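Local atomic coordinates of ApRick protease (Rickettsia conorii, PDB entry 5C9F), a protein that probably cleaves peptide bonds as a retropepsin-like aspartic endopeptidase, this chain being the protease domain of a longer protein predicted to be membrane-bound. Residues K52-R64 and G71-V83. Sequence-based numbering, arbitrary orientation.
Sequences KLGFDLTKLKYTR and GENKAAPITLNSV
The methyl of A76 sits squarely over one face of the Y62 ring, its CB 3.9 Å from the ring centroid and only 3° off the normal, a CH-pi contact. The same CB lies 3.6 Å from L60 CB, and one small methyl thereby touches both larger side chains. Further along, I78 reaches both L60 and F55: its CG2 is 3.9 Å from L60 CD2 and 3.8 Å from F55 CE1, meeting the phenyl ring off-centre. With chi1 at 56°, I78 turns CG1 between its backbone N and carbonyl carbon, which brings CD1 against the F55 ring as well. L80 CD2 comes to the edge of that ring and also touches L53 CD1.

At the other end the backbones pair. R64 N donates to A75 O and A75 N to R64 O, both 2.9 Å, while T63 also faces A75, making a classic beta bulge. The K74 side chain, bent at chi2, chi3 and chi4, folds back until NZ gives a 2.9 Å hydrogen bond to Y62 O, nearly along the carbonyl axis.

Outside the two segments, V96 of strand 88-97 touches L60 and Y62, and a Schellman motif at G54 closes helix 47-52 and leads into F55. The loop after helix 47-52 packs along strand 71-84 and then runs into strand 64-68, which pairs with it as an antiparallel hairpin, consistent with the flap of retropepsin-like proteases.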
loop_
_atom_site.group_PDB
_atom_site.type_symbol
_atom_site.label_atom_id
_atom_site.label_comp_id
_atom_site.label_asym_id
_atom_site.label_seq_id
_atom_site.Cartn_x
_atom_site.Cartn_y
_atom_site.Cartn_z
ATOM N N LYS A 52 9.904 11.765 -32.437
ATOM C CA LYS A 52 9.856 10.342 -31.992
ATOM C C LYS A 52 8.454 9.857 -31.633
ATOM O O LYS A 52 8.141 8.697 -31.842
ATOM C CB LYS A 52 10.643 10.088 -30.727
ATOM C CG LYS A 52 12.142 10.206 -30.856
ATOM C CD LYS A 52 12.743 9.804 -29.468
ATOM C CE LYS A 52 12.944 8.298 -29.412
ATOM N NZ LYS A 52 12.976 7.824 -28.009
ATOM N N LEU A 53 7.633 10.764 -31.092
ATOM C CA LEU A 53 6.295 10.408 -30.683
ATOM C C LEU A 53 5.294 10.565 -31.839
ATOM O O LEU A 53 4.084 10.364 -31.657
ATOM C CB LEU A 53 5.853 11.267 -29.497
ATOM C CG LEU A 53 6.645 10.963 -28.219
ATOM C CD1 LEU A 53 6.248 11.918 -27.125
ATOM C CD2 LEU A 53 6.504 9.518 -27.728
ATOM N N GLY A 54 5.788 10.874 -33.024
ATOM C CA GLY A 54 4.944 10.902 -34.244
ATOM C C GLY A 54 4.243 12.228 -34.454
ATOM O O GLY A 54 3.374 12.304 -35.290
ATOM N N PHE A 55 4.609 13.272 -33.709
ATOM C CA PHE A 55 4.048 14.583 -33.966
ATOM C C PHE A 55 4.650 15.169 -35.257
ATOM O O PHE A 55 5.818 15.001 -35.538
ATOM C CB PHE A 55 4.279 15.503 -32.802
ATOM C CG PHE A 55 3.414 15.206 -31.631
ATOM C CD1 PHE A 55 2.078 15.568 -31.641
ATOM C CD2 PHE A 55 3.888 14.493 -30.570
ATOM C CE1 PHE A 55 1.254 15.286 -30.574
ATOM C CE2 PHE A 55 3.075 14.203 -29.490
ATOM C CZ PHE A 55 1.742 14.569 -29.496
ATOM N N ASP A 56 3.798 15.734 -36.098
ATOM C CA ASP A 56 4.240 16.388 -37.335
ATOM C C ASP A 56 4.386 17.826 -37.003
ATOM O O ASP A 56 3.374 18.540 -36.819
ATOM C CB ASP A 56 3.204 16.190 -38.452
ATOM C CG ASP A 56 3.613 16.864 -39.770
ATOM O OD1 ASP A 56 4.497 17.749 -39.771
ATOM O OD2 ASP A 56 3.022 16.494 -40.802
ATOM N N LEU A 57 5.634 18.275 -36.915
ATOM C CA LEU A 57 5.894 19.612 -36.356
ATOM C C LEU A 57 5.304 20.694 -37.267
ATOM O O LEU A 57 4.922 21.731 -36.774
ATOM C CB LEU A 57 7.389 19.875 -36.208
ATOM C CG LEU A 57 8.136 19.442 -34.945
ATOM C CD1 LEU A 57 7.370 18.517 -34.021
ATOM C CD2 LEU A 57 9.473 18.870 -35.365
ATOM N N THR A 58 5.171 20.418 -38.557
ATOM C CA THR A 58 4.556 21.396 -39.472
ATOM C C THR A 58 3.037 21.559 -39.281
ATOM O O THR A 58 2.492 22.577 -39.686
ATOM C CB THR A 58 4.798 21.033 -40.958
ATOM O OG1 THR A 58 4.008 19.879 -41.319
ATOM C CG2 THR A 58 6.266 20.750 -41.196
ATOM N N LYS A 59 2.353 20.563 -38.711
ATOM C CA LYS A 59 0.896 20.626 -38.477
ATOM C C LYS A 59 0.560 21.265 -37.152
ATOM O O LYS A 59 -0.558 21.718 -36.946
ATOM C CB LYS A 59 0.228 19.233 -38.461
ATOM C CG LYS A 59 0.594 18.301 -39.590
ATOM C CD LYS A 59 -0.187 18.574 -40.847
ATOM C CE LYS A 59 0.088 17.472 -41.855
ATOM N NZ LYS A 59 -0.660 17.695 -43.114
ATOM N N LEU A 60 1.498 21.250 -36.225
ATOM C CA LEU A 60 1.253 21.819 -34.897
ATOM C C LEU A 60 1.058 23.310 -35.088
ATOM O O LEU A 60 1.685 23.917 -35.938
ATOM C CB LEU A 60 2.420 21.579 -34.008
ATOM C CG LEU A 60 2.726 20.127 -33.610
ATOM C CD1 LEU A 60 3.977 20.108 -32.755
ATOM C CD2 LEU A 60 1.580 19.531 -32.826
ATOM N N LYS A 61 0.175 23.890 -34.323
ATOM C CA LYS A 61 0.033 25.336 -34.352
ATOM C C LYS A 61 0.695 25.874 -33.068
ATOM O O LYS A 61 0.363 25.463 -31.964
ATOM C CB LYS A 61 -1.436 25.738 -34.515
ATOM C CG LYS A 61 -2.432 24.885 -33.748
ATOM C CD LYS A 61 -3.840 25.457 -33.786
ATOM C CE LYS A 61 -4.842 24.478 -33.196
ATOM N NZ LYS A 61 -6.233 24.841 -33.572
ATOM N N TYR A 62 1.636 26.781 -33.259
ATOM C CA TYR A 62 2.446 27.338 -32.177
ATOM C C TYR A 62 1.724 28.553 -31.649
ATOM O O TYR A 62 2.117 29.683 -31.847
ATOM C CB TYR A 62 3.859 27.652 -32.671
ATOM C CG TYR A 62 4.682 26.420 -32.869
ATOM C CD1 TYR A 62 4.451 25.554 -33.933
ATOM C CD2 TYR A 62 5.665 26.069 -31.941
ATOM C CE1 TYR A 62 5.202 24.381 -34.067
ATOM C CE2 TYR A 62 6.420 24.908 -32.068
ATOM C CZ TYR A 62 6.188 24.069 -33.116
ATOM O OH TYR A 62 6.960 22.951 -33.209
ATOM N N THR A 63 0.646 28.291 -30.927
ATOM C CA THR A 63 -0.218 29.354 -30.445
ATOM C C THR A 63 0.133 29.845 -29.049
ATOM O O THR A 63 -0.382 30.871 -28.623
ATOM C CB THR A 63 -1.666 28.859 -30.404
ATOM O OG1 THR A 63 -1.730 27.640 -29.653
ATOM C CG2 THR A 63 -2.170 28.636 -31.815
ATOM N N ARG A 64 0.977 29.106 -28.333
ATOM C CA ARG A 64 1.272 29.411 -26.931
ATOM C C ARG A 64 2.626 30.108 -26.793
ATOM O O ARG A 64 3.490 29.987 -27.647
ATOM C CB ARG A 64 1.176 28.159 -26.042
ATOM C CG ARG A 64 -0.257 27.642 -25.878
ATOM C CD ARG A 64 -1.063 28.522 -24.911
ATOM N NE ARG A 64 -0.688 28.119 -23.562
ATOM C CZ ARG A 64 0.176 28.714 -22.743
ATOM N NH1 ARG A 64 0.752 29.881 -23.041
ATOM N NH2 ARG A 64 0.437 28.141 -21.568
ATOM N N GLY A 71 13.648 34.266 -21.656
ATOM C CA GLY A 71 12.418 34.982 -21.992
ATOM C C GLY A 71 11.476 34.230 -22.922
ATOM O O GLY A 71 11.500 32.986 -22.984
ATOM N N GLU A 72 10.670 35.006 -23.649
ATOM C CA GLU A 72 9.484 34.513 -24.358
ATOM C C GLU A 72 9.776 33.544 -25.469
ATOM O O GLU A 72 10.435 33.936 -26.450
ATOM C CB GLU A 72 8.717 35.694 -24.996
ATOM C CG GLU A 72 7.427 35.986 -24.303
ATOM C CD GLU A 72 6.704 37.213 -24.810
ATOM O OE1 GLU A 72 6.604 38.118 -24.012
ATOM O OE2 GLU A 72 6.265 37.287 -25.973
ATOM N N ASN A 73 9.253 32.330 -25.378
ATOM C CA ASN A 73 9.335 31.392 -26.524
ATOM C C ASN A 73 8.000 30.912 -26.987
ATOM O O ASN A 73 7.113 30.652 -26.179
ATOM C CB ASN A 73 10.224 30.200 -26.203
ATOM C CG ASN A 73 11.678 30.627 -25.909
ATOM O OD1 ASN A 73 12.182 31.585 -26.493
ATOM N ND2 ASN A 73 12.331 29.938 -24.986
ATOM N N LYS A 74 7.890 30.668 -28.275
ATOM C CA LYS A 74 6.654 30.093 -28.840
ATOM C C LYS A 74 6.614 28.558 -28.655
ATOM O O LYS A 74 7.638 27.874 -28.747
ATOM C CB LYS A 74 6.512 30.481 -30.328
ATOM C CG LYS A 74 6.359 31.975 -30.539
ATOM C CD LYS A 74 5.111 32.487 -29.867
ATOM C CE LYS A 74 3.843 31.959 -30.455
ATOM N NZ LYS A 74 3.728 32.056 -31.923
ATOM N N ALA A 75 5.424 28.033 -28.415
ATOM C CA ALA A 75 5.190 26.605 -28.317
ATOM C C ALA A 75 3.816 26.152 -28.828
ATOM O O ALA A 75 2.839 26.925 -28.825
ATOM C CB ALA A 75 5.428 26.138 -26.866
ATOM N N ALA A 76 3.742 24.898 -29.254
ATOM C CA ALA A 76 2.486 24.260 -29.650
ATOM C C ALA A 76 2.038 23.376 -28.511
ATOM O O ALA A 76 2.797 22.508 -28.042
ATOM C CB ALA A 76 2.662 23.424 -30.916
ATOM N N PRO A 77 0.803 23.563 -28.046
ATOM C CA PRO A 77 0.274 22.690 -27.006
ATOM C C PRO A 77 -0.050 21.321 -27.559
ATOM O O PRO A 77 -0.477 21.231 -28.683
ATOM C CB PRO A 77 -1.014 23.413 -26.556
ATOM C CG PRO A 77 -1.382 24.275 -27.701
ATOM C CD PRO A 77 -0.115 24.670 -28.370
ATOM N N ILE A 78 0.189 20.271 -26.768
ATOM C CA ILE A 78 -0.142 18.908 -27.130
ATOM C C ILE A 78 -0.715 18.221 -25.916
ATOM O O ILE A 78 -0.564 18.690 -24.796
ATOM C CB ILE A 78 1.072 18.131 -27.646
ATOM C CG1 ILE A 78 2.214 18.166 -26.607
ATOM C CG2 ILE A 78 1.564 18.717 -28.999
ATOM C CD1 ILE A 78 3.349 17.244 -26.911
ATOM N N THR A 79 -1.316 17.067 -26.153
ATOM C CA THR A 79 -1.758 16.162 -25.087
ATOM C C THR A 79 -1.163 14.771 -25.295
ATOM O O THR A 79 -1.157 14.269 -26.388
ATOM C CB THR A 79 -3.286 16.065 -25.067
ATOM O OG1 THR A 79 -3.811 17.378 -24.844
ATOM C CG2 THR A 79 -3.746 15.137 -23.970
ATOM N N LEU A 80 -0.571 14.226 -24.239
ATOM C CA LEU A 80 0.082 12.948 -24.309
ATOM C C LEU A 80 -0.907 11.893 -23.786
ATOM O O LEU A 80 -1.319 11.911 -22.642
ATOM C CB LEU A 80 1.346 12.980 -23.529
ATOM C CG LEU A 80 2.397 14.003 -24.034
ATOM C CD1 LEU A 80 3.487 14.130 -23.000
ATOM C CD2 LEU A 80 3.005 13.636 -25.353
ATOM N N ASN A 81 -1.299 10.990 -24.657
ATOM C CA ASN A 81 -2.306 9.997 -24.312
ATOM C C ASN A 81 -1.901 9.197 -23.094
ATOM O O ASN A 81 -2.708 8.996 -22.200
ATOM C CB ASN A 81 -2.554 9.042 -25.485
ATOM C CG ASN A 81 -3.131 9.753 -26.689
ATOM O OD1 ASN A 81 -3.855 10.716 -26.559
ATOM N ND2 ASN A 81 -2.788 9.277 -27.873
ATOM N N SER A 82 -0.658 8.752 -23.058
ATOM C CA SER A 82 -0.193 7.905 -21.975
ATOM C C SER A 82 1.253 8.209 -21.576
ATOM O O SER A 82 2.124 8.360 -22.431
ATOM C CB SER A 82 -0.312 6.432 -22.392
ATOM O OG SER A 82 0.486 5.591 -21.572
ATOM N N VAL A 83 1.447 8.432 -20.291
ATOM C CA VAL A 83 2.763 8.672 -19.688
ATOM C C VAL A 83 2.886 7.709 -18.512
ATOM O O VAL A 83 2.135 7.825 -17.539
ATOM C CB VAL A 83 2.944 10.108 -19.147
ATOM C CG1 VAL A 83 4.329 10.278 -18.498
ATOM C CG2 VAL A 83 2.811 11.183 -20.237
#